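Local coordinates for putative polyphosphate kinase 2 family protein (Arthrobacter aurescens, PDB 3RHF) that probably acts as a polyphosphate kinase of the PPK2 family, transferring phosphate between polyphosphate and nucleotides, at residues 8-13 with 43-48; 37-42 with 249-254; 52-57 with 256-261; 59-64 with 133-138. All blocks are in the same frame, centred on the assembly; numbering follows the deposited sequence.

Interaction 1 (8-13 with 43-48); sequences AAVEFA and KADGKA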
# COMPACT_ATOMS: atom_id res chain seq x y z
N ALA A 8 -3.93 12.97 -24.67
CA ALA A 8 -3.48 13.96 -23.66
C ALA A 8 -4.53 14.22 -22.54
O ALA A 8 -5.76 13.89 -22.68
CB ALA A 8 -3.10 15.31 -24.37
N ALA A 9 -4.05 14.82 -21.43
CA ALA A 9 -4.84 14.99 -20.22
C ALA A 9 -5.86 16.09 -20.39
O ALA A 9 -5.50 17.24 -20.51
CB ALA A 9 -3.96 15.28 -19.02
N VAL A 10 -7.14 15.69 -20.36
CA VAL A 10 -8.27 16.55 -20.25
C VAL A 10 -8.65 16.57 -18.77
O VAL A 10 -8.95 15.53 -18.17
CB VAL A 10 -9.45 16.03 -21.12
CG1 VAL A 10 -10.64 16.96 -20.99
CG2 VAL A 10 -9.04 15.88 -22.61
N GLU A 11 -8.59 17.75 -18.18
CA GLU A 11 -8.87 17.97 -16.78
C GLU A 11 -10.34 18.16 -16.56
O GLU A 11 -11.09 18.39 -17.49
CB GLU A 11 -8.22 19.27 -16.32
CG GLU A 11 -6.75 19.43 -16.57
CD GLU A 11 -5.89 18.55 -15.67
OE1 GLU A 11 -6.33 18.16 -14.55
OE2 GLU A 11 -4.73 18.26 -16.11
N PHE A 12 -10.76 18.12 -15.31
CA PHE A 12 -12.14 18.38 -14.99
C PHE A 12 -12.51 19.81 -15.40
O PHE A 12 -11.76 20.75 -15.13
CB PHE A 12 -12.39 18.17 -13.47
CG PHE A 12 -12.69 16.76 -13.12
CD1 PHE A 12 -13.99 16.33 -13.01
CD2 PHE A 12 -11.66 15.85 -12.96
CE1 PHE A 12 -14.27 15.00 -12.72
CE2 PHE A 12 -11.93 14.55 -12.67
CZ PHE A 12 -13.26 14.11 -12.56
N ALA A 13 -13.67 19.96 -16.05
CA ALA A 13 -14.20 21.28 -16.40
C ALA A 13 -14.77 21.90 -15.16
O ALA A 13 -14.58 23.08 -14.93
CB ALA A 13 -15.27 21.23 -17.48
N LYS A 43 -13.35 8.02 -21.91
CA LYS A 43 -12.45 7.06 -21.30
C LYS A 43 -10.98 7.23 -21.66
O LYS A 43 -10.15 7.28 -20.78
CB LYS A 43 -12.94 5.65 -21.64
CG LYS A 43 -12.05 4.51 -21.16
CD LYS A 43 -12.83 3.16 -21.15
CE LYS A 43 -11.97 2.03 -21.79
NZ LYS A 43 -12.71 0.80 -22.33
N ALA A 44 -10.63 7.34 -22.94
CA ALA A 44 -9.23 7.49 -23.33
C ALA A 44 -8.60 8.70 -22.64
O ALA A 44 -7.43 8.64 -22.25
CB ALA A 44 -9.08 7.60 -24.81
N ASP A 45 -9.37 9.79 -22.50
CA ASP A 45 -8.91 11.02 -21.87
C ASP A 45 -8.76 10.88 -20.35
O ASP A 45 -7.91 11.50 -19.69
CB ASP A 45 -9.93 12.15 -22.11
CG ASP A 45 -10.23 12.42 -23.59
OD1 ASP A 45 -9.30 12.67 -24.40
OD2 ASP A 45 -11.41 12.41 -23.94
N GLY A 46 -9.66 10.06 -19.80
CA GLY A 46 -9.72 9.78 -18.37
C GLY A 46 -8.55 8.90 -17.97
O GLY A 46 -7.97 9.12 -16.93
N LYS A 47 -8.23 7.90 -18.78
CA LYS A 47 -7.06 7.09 -18.50
C LYS A 47 -5.83 7.95 -18.54
O LYS A 47 -4.94 7.75 -17.78
CB LYS A 47 -6.90 5.92 -19.47
CG LYS A 47 -7.97 4.88 -19.25
CD LYS A 47 -7.52 3.45 -19.74
CE LYS A 47 -8.54 2.26 -19.35
NZ LYS A 47 -9.39 2.35 -18.06
N ALA A 48 -5.78 8.94 -19.40
CA ALA A 48 -4.61 9.78 -19.45
C ALA A 48 -4.60 10.78 -18.28
O ALA A 48 -3.55 11.09 -17.77
CB ALA A 48 -4.47 10.47 -20.83
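V10 and D45 carry this surface contact, in which the extended N-terminal segment 8-13 lies beside the first turns of helix 43-69. Their side chains cross obliquely. V10 turns one methyl branch to the helix: with CG1 anti to the backbone N (chi1 -180°), CG2 falls beside that N and rests against the flank of the aspartate, 3.7 Å from D45 OD1 and 3.8 Å from D45 CG. Behind the methyl the two CB atoms also meet, V10 CB lying 4.0 Å from D45 CB. The valine therefore touches the aliphatic root of D45 as well as one carboxylate oxygen, without any polar bond between them. The other oxygen, OD2, accepts a hydrogen bond from V42 N. This is the half of a capping box in which the third residue of a helix takes the N-H of the N-cap residue. One turn further on, A48 directs its CB at the chain and reaches A8 O at 4.1 Å, while A9 CB lies 4.4 Å from A48 O. Firmer links flank the site: V10 O is hydrogen-bonded to Y39 OH, and E11 makes a salt bridge with R56. Because no hydrogen bond joins the two segments, the touch itself is van der Waals packing on a small surface; polar links of segment 8-13 go to other residues, among them Y39, R56 and G38.

Interaction 2 (37-42 with 249-254); sequences PGYTGV and KKWYAR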
# COMPACT_ATOMS: atom_id res chain seq x y z
N PRO A 37 -20.12 13.49 -14.28
CA PRO A 37 -20.32 14.89 -13.96
C PRO A 37 -19.06 15.68 -13.78
O PRO A 37 -18.12 15.25 -13.11
CB PRO A 37 -21.05 14.84 -12.62
CG PRO A 37 -21.67 13.51 -12.56
CD PRO A 37 -20.76 12.60 -13.29
N GLY A 38 -19.06 16.86 -14.38
CA GLY A 38 -17.93 17.76 -14.37
C GLY A 38 -16.86 17.42 -15.38
O GLY A 38 -15.92 18.20 -15.52
N TYR A 39 -16.98 16.28 -16.08
CA TYR A 39 -15.89 15.82 -16.93
C TYR A 39 -16.38 15.77 -18.34
O TYR A 39 -17.36 15.08 -18.63
CB TYR A 39 -15.39 14.42 -16.55
CG TYR A 39 -14.01 14.10 -17.14
CD1 TYR A 39 -12.89 14.81 -16.75
CD2 TYR A 39 -13.83 13.12 -18.09
CE1 TYR A 39 -11.65 14.55 -17.28
CE2 TYR A 39 -12.59 12.85 -18.61
CZ TYR A 39 -11.51 13.58 -18.23
OH TYR A 39 -10.25 13.30 -18.69
N THR A 40 -15.67 16.46 -19.23
CA THR A 40 -16.12 16.60 -20.59
C THR A 40 -15.38 15.67 -21.50
O THR A 40 -15.63 15.70 -22.67
CB THR A 40 -15.89 18.02 -21.13
OG1 THR A 40 -14.49 18.24 -21.23
CG2 THR A 40 -16.56 19.10 -20.23
N GLY A 41 -14.43 14.89 -21.01
CA GLY A 41 -13.69 13.97 -21.88
C GLY A 41 -14.31 12.59 -21.82
O GLY A 41 -15.27 12.37 -21.09
N VAL A 42 -13.73 11.63 -22.53
CA VAL A 42 -14.21 10.25 -22.48
C VAL A 42 -13.12 9.33 -21.89
O VAL A 42 -12.09 9.79 -21.45
CB VAL A 42 -14.71 9.80 -23.88
CG1 VAL A 42 -15.80 10.77 -24.34
CG2 VAL A 42 -13.60 9.81 -24.94
N LYS A 249 -19.30 3.69 -14.76
CA LYS A 249 -18.05 3.73 -15.47
C LYS A 249 -16.88 3.71 -14.50
O LYS A 249 -16.65 4.69 -13.81
CB LYS A 249 -17.97 4.98 -16.33
CG LYS A 249 -18.90 4.95 -17.50
CD LYS A 249 -19.01 6.34 -18.12
CE LYS A 249 -19.74 6.32 -19.47
NZ LYS A 249 -21.16 6.58 -19.26
N LYS A 250 -16.10 2.63 -14.46
CA LYS A 250 -15.01 2.56 -13.50
C LYS A 250 -14.00 3.68 -13.71
O LYS A 250 -13.55 4.30 -12.76
CB LYS A 250 -14.33 1.19 -13.55
CG LYS A 250 -15.17 -0.02 -12.99
CD LYS A 250 -14.29 -1.32 -12.99
CE LYS A 250 -15.03 -2.69 -12.78
NZ LYS A 250 -15.08 -3.52 -14.06
N TRP A 251 -13.67 3.96 -14.97
CA TRP A 251 -12.68 4.97 -15.29
C TRP A 251 -13.08 6.29 -14.74
O TRP A 251 -12.23 7.06 -14.31
CB TRP A 251 -12.41 5.08 -16.81
CG TRP A 251 -13.57 5.59 -17.62
CD1 TRP A 251 -14.55 4.84 -18.23
CD2 TRP A 251 -13.88 6.96 -17.91
NE1 TRP A 251 -15.45 5.68 -18.86
CE2 TRP A 251 -15.06 6.98 -18.67
CE3 TRP A 251 -13.29 8.17 -17.58
CZ2 TRP A 251 -15.64 8.15 -19.11
CZ3 TRP A 251 -13.85 9.33 -18.02
CH2 TRP A 251 -15.01 9.31 -18.79
N TYR A 252 -14.37 6.61 -14.77
CA TYR A 252 -14.78 7.95 -14.26
C TYR A 252 -14.67 8.05 -12.74
O TYR A 252 -14.20 9.06 -12.20
CB TYR A 252 -16.18 8.34 -14.67
CG TYR A 252 -16.63 9.60 -13.95
CD1 TYR A 252 -16.08 10.81 -14.24
CD2 TYR A 252 -17.55 9.54 -12.92
CE1 TYR A 252 -16.46 11.95 -13.59
CE2 TYR A 252 -17.93 10.65 -12.25
CZ TYR A 252 -17.39 11.87 -12.58
OH TYR A 252 -17.77 13.01 -11.91
N ALA A 253 -15.17 7.02 -12.06
CA ALA A 253 -15.07 6.97 -10.60
C ALA A 253 -13.62 7.09 -10.16
O ALA A 253 -13.33 7.80 -9.22
CB ALA A 253 -15.70 5.71 -10.06
N ARG A 254 -12.69 6.43 -10.84
CA ARG A 254 -11.32 6.55 -10.45
C ARG A 254 -10.84 8.00 -10.49
O ARG A 254 -10.15 8.42 -9.55
CB ARG A 254 -10.42 5.74 -11.33
CG ARG A 254 -10.56 4.26 -11.15
CD ARG A 254 -9.76 3.52 -12.19
NE ARG A 254 -10.19 2.11 -12.21
CZ ARG A 254 -10.52 1.40 -13.30
NH1 ARG A 254 -10.45 1.89 -14.54
NH2 ARG A 254 -10.87 0.14 -13.15
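Y39 and W251 form the apolar centre of this contact. Y39 CD2 lies in the plane of the indole at its edge, 3.8 Å from W251 CZ3, and the ring planes stand 61° apart, an oblique meeting. W251 CG sits between the backbone N and the carbonyl carbon (chi1 67°), and the indole beyond it lies against the loop. Its faces are both touched near the rim: V42 C lies over one, 3.6 Å from W251 CH2, and Y252 CB over the other. Next to this group Y39 CB packs at 4.0 Å from Y252 CE1. The phenol of Y252 then crosses the P37 ring at about a right angle, with P37 CD 3.5 Å from Y252 CZ. At the polar edge Y252 OH donates a 2.6 Å hydrogen bond to P37 O, meeting a lone pair in the carbonyl plane with a C=O...O angle of 132°. The Y39 hydroxyl is engaged by V10. The loop that leads into helix 43-69 is thus fastened to the first turn of helix 250-266, with P37 and Y252 also touching P246 and V245 of the edge strand 242-246, and W251 also reaching K43 at the start of helix 43-69.

Interaction 3 (52-57 with 256-261); sequences AQDARL and AVQQLL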
# COMPACT_ATOMS: atom_id res chain seq x y z
N ALA A 52 -1.72 11.26 -14.80
CA ALA A 52 -1.20 12.54 -14.41
C ALA A 52 -1.58 12.78 -12.94
O ALA A 52 -0.80 13.35 -12.15
CB ALA A 52 -1.75 13.60 -15.32
N GLN A 53 -2.81 12.39 -12.59
CA GLN A 53 -3.32 12.52 -11.23
C GLN A 53 -2.41 11.79 -10.27
O GLN A 53 -2.14 12.32 -9.20
CB GLN A 53 -4.74 11.98 -11.13
CG GLN A 53 -5.76 12.94 -11.66
CD GLN A 53 -7.15 12.45 -11.48
OE1 GLN A 53 -7.37 11.25 -11.47
NE2 GLN A 53 -8.13 13.39 -11.32
N ASP A 54 -1.91 10.62 -10.68
CA ASP A 54 -1.08 9.76 -9.84
C ASP A 54 0.19 10.50 -9.41
O ASP A 54 0.55 10.44 -8.25
CB ASP A 54 -0.66 8.48 -10.58
CG ASP A 54 -1.83 7.53 -10.87
OD1 ASP A 54 -2.96 7.80 -10.39
OD2 ASP A 54 -1.64 6.52 -11.61
N ALA A 55 0.88 11.13 -10.37
CA ALA A 55 2.06 11.92 -10.12
C ALA A 55 1.73 13.09 -9.22
O ALA A 55 2.45 13.37 -8.26
CB ALA A 55 2.69 12.41 -11.41
N ARG A 56 0.63 13.78 -9.51
CA ARG A 56 0.22 14.87 -8.64
C ARG A 56 -0.04 14.44 -7.18
O ARG A 56 0.38 15.14 -6.23
CB ARG A 56 -1.02 15.53 -9.18
CG ARG A 56 -0.79 16.25 -10.51
CD ARG A 56 -2.11 16.78 -10.99
NE ARG A 56 -2.06 17.03 -12.41
CZ ARG A 56 -3.11 17.26 -13.19
NH1 ARG A 56 -4.35 17.30 -12.69
NH2 ARG A 56 -2.90 17.47 -14.48
N LEU A 57 -0.76 13.32 -7.01
CA LEU A 57 -1.09 12.78 -5.72
C LEU A 57 0.18 12.35 -4.97
O LEU A 57 0.33 12.67 -3.81
CB LEU A 57 -2.06 11.61 -5.88
CG LEU A 57 -2.72 11.01 -4.63
CD1 LEU A 57 -3.56 12.04 -3.94
CD2 LEU A 57 -3.64 9.76 -4.94
N ALA A 256 -12.64 10.68 -10.41
CA ALA A 256 -13.47 11.59 -9.60
C ALA A 256 -12.98 11.47 -8.15
O ALA A 256 -12.80 12.48 -7.45
CB ALA A 256 -14.98 11.27 -9.74
N VAL A 257 -12.72 10.24 -7.73
CA VAL A 257 -12.17 10.03 -6.41
C VAL A 257 -10.83 10.70 -6.34
O VAL A 257 -10.57 11.51 -5.44
CB VAL A 257 -12.12 8.56 -5.98
CG1 VAL A 257 -11.40 8.45 -4.67
CG2 VAL A 257 -13.54 8.01 -5.76
N GLN A 258 -9.97 10.44 -7.32
CA GLN A 258 -8.65 11.08 -7.25
C GLN A 258 -8.68 12.59 -7.24
O GLN A 258 -7.93 13.21 -6.48
CB GLN A 258 -7.62 10.51 -8.26
CG GLN A 258 -6.81 9.45 -7.53
CD GLN A 258 -5.76 8.75 -8.33
OE1 GLN A 258 -5.71 7.51 -8.34
NE2 GLN A 258 -4.84 9.51 -8.94
N GLN A 259 -9.57 13.20 -8.02
CA GLN A 259 -9.58 14.68 -8.09
C GLN A 259 -10.09 15.23 -6.80
O GLN A 259 -9.67 16.29 -6.36
CB GLN A 259 -10.38 15.22 -9.28
CG GLN A 259 -10.04 16.65 -9.67
CD GLN A 259 -8.62 16.82 -10.17
OE1 GLN A 259 -8.16 16.13 -11.07
NE2 GLN A 259 -7.92 17.76 -9.58
N LEU A 260 -10.97 14.49 -6.14
CA LEU A 260 -11.48 14.91 -4.82
C LEU A 260 -10.38 14.98 -3.78
O LEU A 260 -10.30 15.96 -3.01
CB LEU A 260 -12.56 13.93 -4.34
CG LEU A 260 -13.99 14.20 -4.83
CD1 LEU A 260 -14.86 13.07 -4.34
CD2 LEU A 260 -14.58 15.55 -4.37
N LEU A 261 -9.56 13.93 -3.77
CA LEU A 261 -8.34 13.87 -2.99
C LEU A 261 -7.39 15.00 -3.26
O LEU A 261 -6.93 15.62 -2.33
CB LEU A 261 -7.59 12.60 -3.30
CG LEU A 261 -7.52 11.54 -2.24
CD1 LEU A 261 -8.80 11.42 -1.40
CD2 LEU A 261 -7.23 10.23 -2.95
O HOH W 1 -5.33 18.26 -10.13
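Q53 and Q259 are joined by the more surely placed of two side-chain hydrogen bonds between helices 43-69 and 250-266. Q53 NE2 donates to Q259 OE1 over 2.8 Å with an N-H...O angle of 156°; the acceptor lies in the amide plane of Q53, whereas the donor stands 37° above the carbonyl plane of Q259. Q53 NE2 also donates to I255 O, so two acceptors grip this buried nitrogen. A bend at chi2 turns Q259 CD out of line with the chain. Q259 NE2 serves D263 and a water; the water accepts from it and from R56 NH1 at 2.9 Å, and R56 is also held by a salt bridge to E11. A second bond runs from Q258 NE2 to D54 OD1 at 2.9 Å, although the position of that oxygen is less certain; Q258 OE1 pairs with H94 ND1 of helix 88-98. Methylenes lie against polar atoms: Q258 CB is 3.3 Å from Q53 OE1, and Q53 CB is 3.3 Å from Q258 NE2. Further along, L57 CD2 is 4.1 Å from Q258 CG and L57 CD1 4.1 Å from L261 CB. The segment axes run in the same direction, 28° apart and 10.3 Å at closest approach. Three glutamines make this partly buried seam polar and directional at one end, while leucines close it at the other. Such a network would favour one particular register.

Interaction 4 (59-64 with 133-138); sequences ELQEKL and GMVGVF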
# COMPACT_ATOMS: atom_id res chain seq x y z
N GLU A 59 3.17 13.61 -5.25
CA GLU A 59 3.81 14.80 -4.76
C GLU A 59 3.06 15.35 -3.57
O GLU A 59 3.65 15.68 -2.58
CB GLU A 59 3.98 15.86 -5.85
CG GLU A 59 4.45 17.20 -5.30
CD GLU A 59 5.01 18.19 -6.34
OE1 GLU A 59 4.81 18.02 -7.58
OE2 GLU A 59 5.67 19.18 -5.92
N LEU A 60 1.75 15.47 -3.65
CA LEU A 60 1.05 16.16 -2.59
C LEU A 60 0.93 15.35 -1.28
O LEU A 60 0.87 15.90 -0.21
CB LEU A 60 -0.32 16.58 -3.07
CG LEU A 60 -0.47 17.84 -3.90
CD1 LEU A 60 -1.84 17.79 -4.44
CD2 LEU A 60 -0.25 19.05 -3.05
N GLN A 61 0.95 14.04 -1.37
CA GLN A 61 0.94 13.23 -0.19
C GLN A 61 2.31 13.29 0.47
O GLN A 61 2.43 13.33 1.67
CB GLN A 61 0.53 11.78 -0.54
CG GLN A 61 0.66 10.76 0.55
CD GLN A 61 2.05 10.14 0.62
OE1 GLN A 61 2.55 9.56 -0.35
NE2 GLN A 61 2.70 10.26 1.80
N GLU A 62 3.35 13.32 -0.34
CA GLU A 62 4.68 13.35 0.18
C GLU A 62 4.90 14.64 0.92
O GLU A 62 5.55 14.62 1.94
CB GLU A 62 5.71 13.20 -0.92
CG GLU A 62 7.13 13.22 -0.36
CD GLU A 62 8.24 12.77 -1.37
OE1 GLU A 62 8.44 11.52 -1.50
OE2 GLU A 62 8.93 13.66 -1.96
N LYS A 63 4.32 15.73 0.46
CA LYS A 63 4.35 16.97 1.21
C LYS A 63 3.57 16.93 2.50
O LYS A 63 4.07 17.34 3.52
CB LYS A 63 3.83 18.12 0.39
CG LYS A 63 4.75 18.55 -0.73
CD LYS A 63 4.17 19.80 -1.41
CE LYS A 63 4.94 20.20 -2.67
NZ LYS A 63 4.23 21.29 -3.42
N LEU A 64 2.34 16.43 2.46
CA LEU A 64 1.59 16.19 3.72
C LEU A 64 2.47 15.50 4.74
O LEU A 64 2.60 15.92 5.87
CB LEU A 64 0.33 15.32 3.47
CG LEU A 64 -0.67 15.17 4.65
CD1 LEU A 64 -1.32 16.47 4.95
CD2 LEU A 64 -1.75 14.18 4.32
N GLY A 133 0.12 14.05 9.38
CA GLY A 133 0.88 13.80 8.20
C GLY A 133 0.49 12.57 7.41
O GLY A 133 1.14 12.26 6.41
N MSE A 134 -0.55 11.86 7.84
CA MSE A 134 -0.91 10.64 7.17
C MSE A 134 -2.15 10.81 6.31
O MSE A 134 -2.96 11.71 6.55
CB MSE A 134 -1.13 9.53 8.16
CG MSE A 134 0.05 9.23 9.11
SE MSE A 134 1.56 8.40 8.20
CE MSE A 134 0.90 6.60 7.85
N VAL A 135 -2.26 9.97 5.26
CA VAL A 135 -3.51 9.82 4.51
C VAL A 135 -4.14 8.55 4.96
O VAL A 135 -3.59 7.48 4.81
CB VAL A 135 -3.29 9.74 2.98
CG1 VAL A 135 -4.60 9.39 2.29
CG2 VAL A 135 -2.69 11.10 2.44
N GLY A 136 -5.29 8.66 5.56
CA GLY A 136 -6.00 7.47 6.00
C GLY A 136 -7.04 7.08 4.98
O GLY A 136 -7.75 7.96 4.41
N VAL A 137 -7.14 5.77 4.71
CA VAL A 137 -8.20 5.29 3.83
C VAL A 137 -9.04 4.26 4.54
O VAL A 137 -8.52 3.23 5.01
CB VAL A 137 -7.66 4.75 2.50
CG1 VAL A 137 -8.80 4.08 1.70
CG2 VAL A 137 -6.97 5.87 1.69
N PHE A 138 -10.34 4.56 4.61
CA PHE A 138 -11.37 3.65 5.14
C PHE A 138 -12.18 3.01 3.98
O PHE A 138 -13.05 3.67 3.37
CB PHE A 138 -12.35 4.39 6.07
CG PHE A 138 -11.82 4.72 7.47
CD1 PHE A 138 -10.55 4.36 7.91
CD2 PHE A 138 -12.65 5.40 8.36
CE1 PHE A 138 -10.10 4.68 9.23
CE2 PHE A 138 -12.21 5.75 9.64
CZ PHE A 138 -10.94 5.39 10.08
O HOH W 2 1.28 10.80 4.15
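The helical layer of an alpha/beta/alpha sandwich meets its central parallel sheet here, where L64 and Q61 of helix 43-69 rest on V135 at the start of strand 135-139. L64 CG is anti to the backbone N (chi1 -171°), and from there its CD2 methyl extends to the strand. That methyl lies 3.7 Å from V135 CG2 and 3.5 Å from M134 O, the two side chains L64 and V135 crossing at about a right angle. V135 CG2 fits between two helix residues, since Q61 CG approaches it from one turn earlier at 3.9 Å. Past CG the Q61 chain bends (chi2 -87°), and its amide works in a polar bridge: Q61 NE2 donates at 2.8 Å to a water that donates in turn to G133 O at 2.7 Å. The other end of the amide is also satisfied, Q61 OE1 accepting from D100 N. At the G133 end of the contact the helix backbone itself comes close, with L64 O 3.6 Å from G133 CA in a bent CA-H...O contact. G133 has a positive phi of 77°, a conformation that favours glycine. M134, a selenomethionine, turns its own CB away from the helix. Backbone hydrogen bonds tie V135 to G103 and Q105 on one side, while M134 and G136 bond to L76 of strand 75-82. A helix packed against an inner strand of a parallel sheet is characteristic of the three-layer fold shared by the P-loop NTPase clan, to which the PPK2 family belongs.

In the fold
Three of the four contacts lie along helix 43-69, which the chain enters at interaction 1, follows through interaction 3 and passes to the sheet at interaction 4; interactions 1 and 4 are about 24 Å apart between centres. Interactions 2 and 3 share helix 250-266, which packs beside helix 43-69 at interaction 3. Interactions 1 and 2 are about 8 Å apart between centres and cross in sequence; they touch through the N-terminal segment and Y39. Interaction 4 is nested within the loops closed by interactions 2 and 3. Early and late parts of the chain are thereby brought together over the sheet.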